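Local coordinates for Lin0012 protein (Listeria innocua, PDB 3K17), which probably works as an ATP-dependent kinase of the GHMP family, phosphorylating phosphomevalonate in the mevalonate route to isopentenyl diphosphate, at the interface of chains A and B and the interface of chains C and A. Sequence-based numbering; all coordinates share one arbitrary frame. Chains: chain A/B/C, Lin0012 protein.

Contact 1: the interface of chains A and B. Residues chain A 142, 200, 203; chain B 52, 57-59.
A:Leu142, near the start of helix 141-156, packs its isobutyl group against B:Trp52 and the loop residues B:Glu57 to B:Pro59. Its CG lies anti to the backbone N (chi1 178°), which carries the two methyls out toward the neighbour. Methyl CD2 does most of the touching, meeting CH2 at the outer tip of the B:Trp52 benzo ring at 3.6 Å. The same methyl packs against the amide nitrogen ND2 of B:Asn58, 3.3 Å away, lies 3.7 Å from the backbone O of B:Glu57, and reaches CD of B:Pro59 at 4.0 Å. Within chain B, CB of B:Pro59 lies over the same indole face, toward its rim, and the leucine methyl comes in over that side at the CH2 tip. This is the dense, mostly apolar part of the patch, and A:Leu142 buries more surface than any other residue in it.

Away from this packing, B:Asn58 spans toward two loop residues of chain A. A:Leu203 crosses its side chain at about a right angle, with methyl CD2 3.8 Å from the amide carbon CG. The amide oxygen OD1, as modelled, faces the backbone O of A:Leu203 at 2.9 Å. Two acceptors meet there, so the orientation of the amide is doubtful; turning it over would offer an N-H to that carbonyl. On the looser side a water fills in for direct contact. It accepts a nearly straight bond (170° at H) from the backbone N of A:Trp200 at 2.9 Å. It also pairs at 2.6 Å with ND2 of B:Asn58; which of the two donates depends on the same amide assignment.

The patch joins helix and loop surface of A to the B:Trp52 strand and its following loop through the packing of A:Leu142 on B:Trp52 and B:Asn58 and through a water bridge, part of an interface that is not an exact two-fold and whose biological relevance the structure alone does not show.

Contact 2: the interface of chains C and A. Residues chain C 227-228, 231-232, 235; chain A 234-235, 238.
The hydroxyl OG of C:Ser231, facing the A:Ala235 and A:Gln238 side of chain A, is held by two carbonyls of its own helix 226-239. It donates to the backbone O of C:Lys228 at 2.9 Å, from above that carbonyl plane. The backbone O of C:Gly227, one turn back, takes the second bond at 3.1 Å, from a donor tilted 32° out of its plane. A serine has one hydroxyl hydrogen, so the two bonds must share it or alternate. The torsion that places OG between the backbone N and the carbonyl carbon (chi1 67°) folds it back on these carbonyls.

Chain A covers this hydroxyl with carbon. CG of A:Gln238, anti to its carbonyl carbon (chi1 -47°), is thereby set 3.5 Å from OG, while CA of A:Ala235 comes to 3.6 Å. The serine CB packs on that same alanine CA, and CD2 of the A:His234 imidazole comes to 4.1 Å from CB of C:Ser231. The A:Gln238 and C:Lys228 side chains run alongside each other, pointing opposite ways, glutamine CB to lysine CA at 3.9 Å. Further along, the methyl CB atoms of C:Ala235 and A:Ala235 face each other at 4.4 Å. Polar atoms of the two chains stay too far apart to bond here, and the contact across is packing alone.

The small serine and alanine residues probably allow the two roughly antiparallel helices to lie close, and their packing forms part of a two-fold-symmetric, possibly biological, dimer interface.

Contact 1: the interface of chains A and B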
# COMPACT_ATOMS: atom_id res chain seq x y z
N LEU A 142 -7.12 -0.63 20.63
CA LEU A 142 -6.19 -1.33 19.76
C LEU A 142 -5.49 -2.48 20.48
O LEU A 142 -5.31 -3.56 19.92
CB LEU A 142 -5.15 -0.35 19.21
CG LEU A 142 -4.07 -0.95 18.31
CD1 LEU A 142 -4.72 -1.72 17.17
CD2 LEU A 142 -3.16 0.15 17.77
N TRP A 200 2.08 -2.60 14.65
CA TRP A 200 1.96 -3.76 13.77
C TRP A 200 1.94 -3.27 12.33
O TRP A 200 1.16 -2.38 11.98
CB TRP A 200 0.68 -4.54 14.09
CG TRP A 200 0.73 -5.32 15.38
CD1 TRP A 200 1.54 -5.07 16.46
CD2 TRP A 200 -0.09 -6.44 15.74
NE1 TRP A 200 1.27 -5.98 17.47
CE2 TRP A 200 0.28 -6.83 17.05
CE3 TRP A 200 -1.09 -7.15 15.08
CZ2 TRP A 200 -0.33 -7.90 17.71
CZ3 TRP A 200 -1.70 -8.22 15.74
CH2 TRP A 200 -1.32 -8.58 17.04
N LEU A 203 -1.38 -3.55 9.25
CA LEU A 203 -2.68 -3.54 9.89
C LEU A 203 -3.36 -2.18 9.79
O LEU A 203 -2.72 -1.14 9.85
CB LEU A 203 -2.55 -3.90 11.37
CG LEU A 203 -3.79 -3.62 12.23
CD1 LEU A 203 -4.89 -4.60 11.87
CD2 LEU A 203 -3.42 -3.76 13.71
N TRP B 52 -1.42 9.08 14.60
CA TRP B 52 -2.80 8.61 14.62
C TRP B 52 -3.68 9.72 14.06
O TRP B 52 -3.52 10.89 14.45
CB TRP B 52 -3.27 8.33 16.05
CG TRP B 52 -2.50 7.30 16.82
CD1 TRP B 52 -1.19 7.38 17.20
CD2 TRP B 52 -3.00 6.08 17.37
NE1 TRP B 52 -0.85 6.28 17.96
CE2 TRP B 52 -1.95 5.47 18.08
CE3 TRP B 52 -4.25 5.44 17.33
CZ2 TRP B 52 -2.10 4.25 18.75
CZ3 TRP B 52 -4.40 4.22 18.00
CH2 TRP B 52 -3.33 3.64 18.70
N GLU B 57 -7.90 3.39 13.25
CA GLU B 57 -7.61 2.85 14.57
C GLU B 57 -6.20 2.34 14.80
O GLU B 57 -5.84 1.97 15.92
CB GLU B 57 -8.63 1.76 14.90
CG GLU B 57 -10.04 2.31 14.96
CD GLU B 57 -10.22 3.33 16.08
OE1 GLU B 57 -11.14 4.17 15.99
OE2 GLU B 57 -9.46 3.28 17.07
N ASN B 58 -5.39 2.31 13.74
CA ASN B 58 -4.01 1.87 13.85
C ASN B 58 -3.16 3.01 13.29
O ASN B 58 -3.42 3.51 12.20
CB ASN B 58 -3.77 0.61 13.01
CG ASN B 58 -2.45 -0.09 13.36
OD1 ASN B 58 -1.73 -0.57 12.48
ND2 ASN B 58 -2.14 -0.16 14.65
N PRO B 59 -2.14 3.44 14.04
CA PRO B 59 -1.29 4.53 13.56
C PRO B 59 -0.28 3.97 12.57
O PRO B 59 -0.20 2.77 12.36
CB PRO B 59 -0.62 5.00 14.83
CG PRO B 59 -0.36 3.69 15.53
CD PRO B 59 -1.67 2.95 15.35
O HOH W 1 -0.13 -1.26 15.92

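Contact 2: the interface of chains C and A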
# COMPACT_ATOMS: atom_id res chain seq x y z
N GLY C 227 4.83 -27.74 -0.27
CA GLY C 227 3.60 -27.02 -0.01
C GLY C 227 2.39 -27.61 -0.70
O GLY C 227 1.42 -27.99 -0.05
N LYS C 228 2.47 -27.71 -2.02
CA LYS C 228 1.38 -28.24 -2.82
C LYS C 228 0.87 -29.59 -2.31
O LYS C 228 -0.34 -29.79 -2.15
CB LYS C 228 1.81 -28.38 -4.28
CG LYS C 228 0.66 -28.35 -5.26
CD LYS C 228 1.09 -28.87 -6.62
CE LYS C 228 1.33 -30.37 -6.58
NZ LYS C 228 1.74 -30.92 -7.90
N SER C 231 -0.60 -29.29 1.46
CA SER C 231 -1.88 -28.61 1.46
C SER C 231 -2.97 -29.51 0.88
O SER C 231 -4.10 -29.51 1.36
CB SER C 231 -1.80 -27.31 0.65
OG SER C 231 -1.58 -27.57 -0.73
N GLN C 232 -2.62 -30.28 -0.15
CA GLN C 232 -3.59 -31.19 -0.76
C GLN C 232 -4.02 -32.25 0.25
O GLN C 232 -5.21 -32.55 0.37
CB GLN C 232 -2.99 -31.85 -2.00
CG GLN C 232 -2.71 -30.87 -3.14
CD GLN C 232 -2.06 -31.54 -4.35
OE1 GLN C 232 -1.03 -32.21 -4.22
NE2 GLN C 232 -2.65 -31.34 -5.52
N ALA C 235 -6.24 -30.90 3.06
CA ALA C 235 -7.59 -30.70 2.55
C ALA C 235 -8.29 -32.04 2.44
O ALA C 235 -9.48 -32.16 2.74
CB ALA C 235 -7.54 -30.02 1.19
N HIS A 234 -7.03 -22.94 0.15
CA HIS A 234 -5.63 -22.82 0.53
C HIS A 234 -4.81 -23.74 -0.37
O HIS A 234 -3.71 -23.40 -0.79
CB HIS A 234 -5.44 -23.22 1.99
CG HIS A 234 -4.02 -23.13 2.46
ND1 HIS A 234 -3.35 -21.93 2.55
CD2 HIS A 234 -3.14 -24.08 2.82
CE1 HIS A 234 -2.11 -22.15 2.95
NE2 HIS A 234 -1.95 -23.45 3.12
N ALA A 235 -5.36 -24.92 -0.65
CA ALA A 235 -4.69 -25.89 -1.50
C ALA A 235 -4.64 -25.36 -2.93
O ALA A 235 -3.64 -25.51 -3.62
CB ALA A 235 -5.43 -27.22 -1.46
N GLN A 238 -1.91 -23.04 -3.99
CA GLN A 238 -0.66 -23.72 -4.31
C GLN A 238 -0.68 -24.34 -5.70
O GLN A 238 0.22 -24.13 -6.50
CB GLN A 238 -0.39 -24.82 -3.28
CG GLN A 238 -0.57 -24.38 -1.85
CD GLN A 238 0.44 -23.34 -1.44
OE1 GLN A 238 0.17 -22.51 -0.58
NE2 GLN A 238 1.62 -23.38 -2.05

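Chain A takes part in both contacts, with B at contact 1 and C at contact 2, and the centres of their C-alpha atoms lie about 32 Å apart. They share no residue: chain A offers the start of helix 141-156 and the loop ahead of strand 204-208 to B, but helix 227-239 to C. The symmetry differs as well. Contact 2 belongs to a two-fold interface and has a twin with the chains exchanged, whereas contact 1 is part of a less regular one. Separate surfaces let one copy hold two neighbours at once in the deposited four-copy assembly; the structure alone does not show whether this assembly is the biological one.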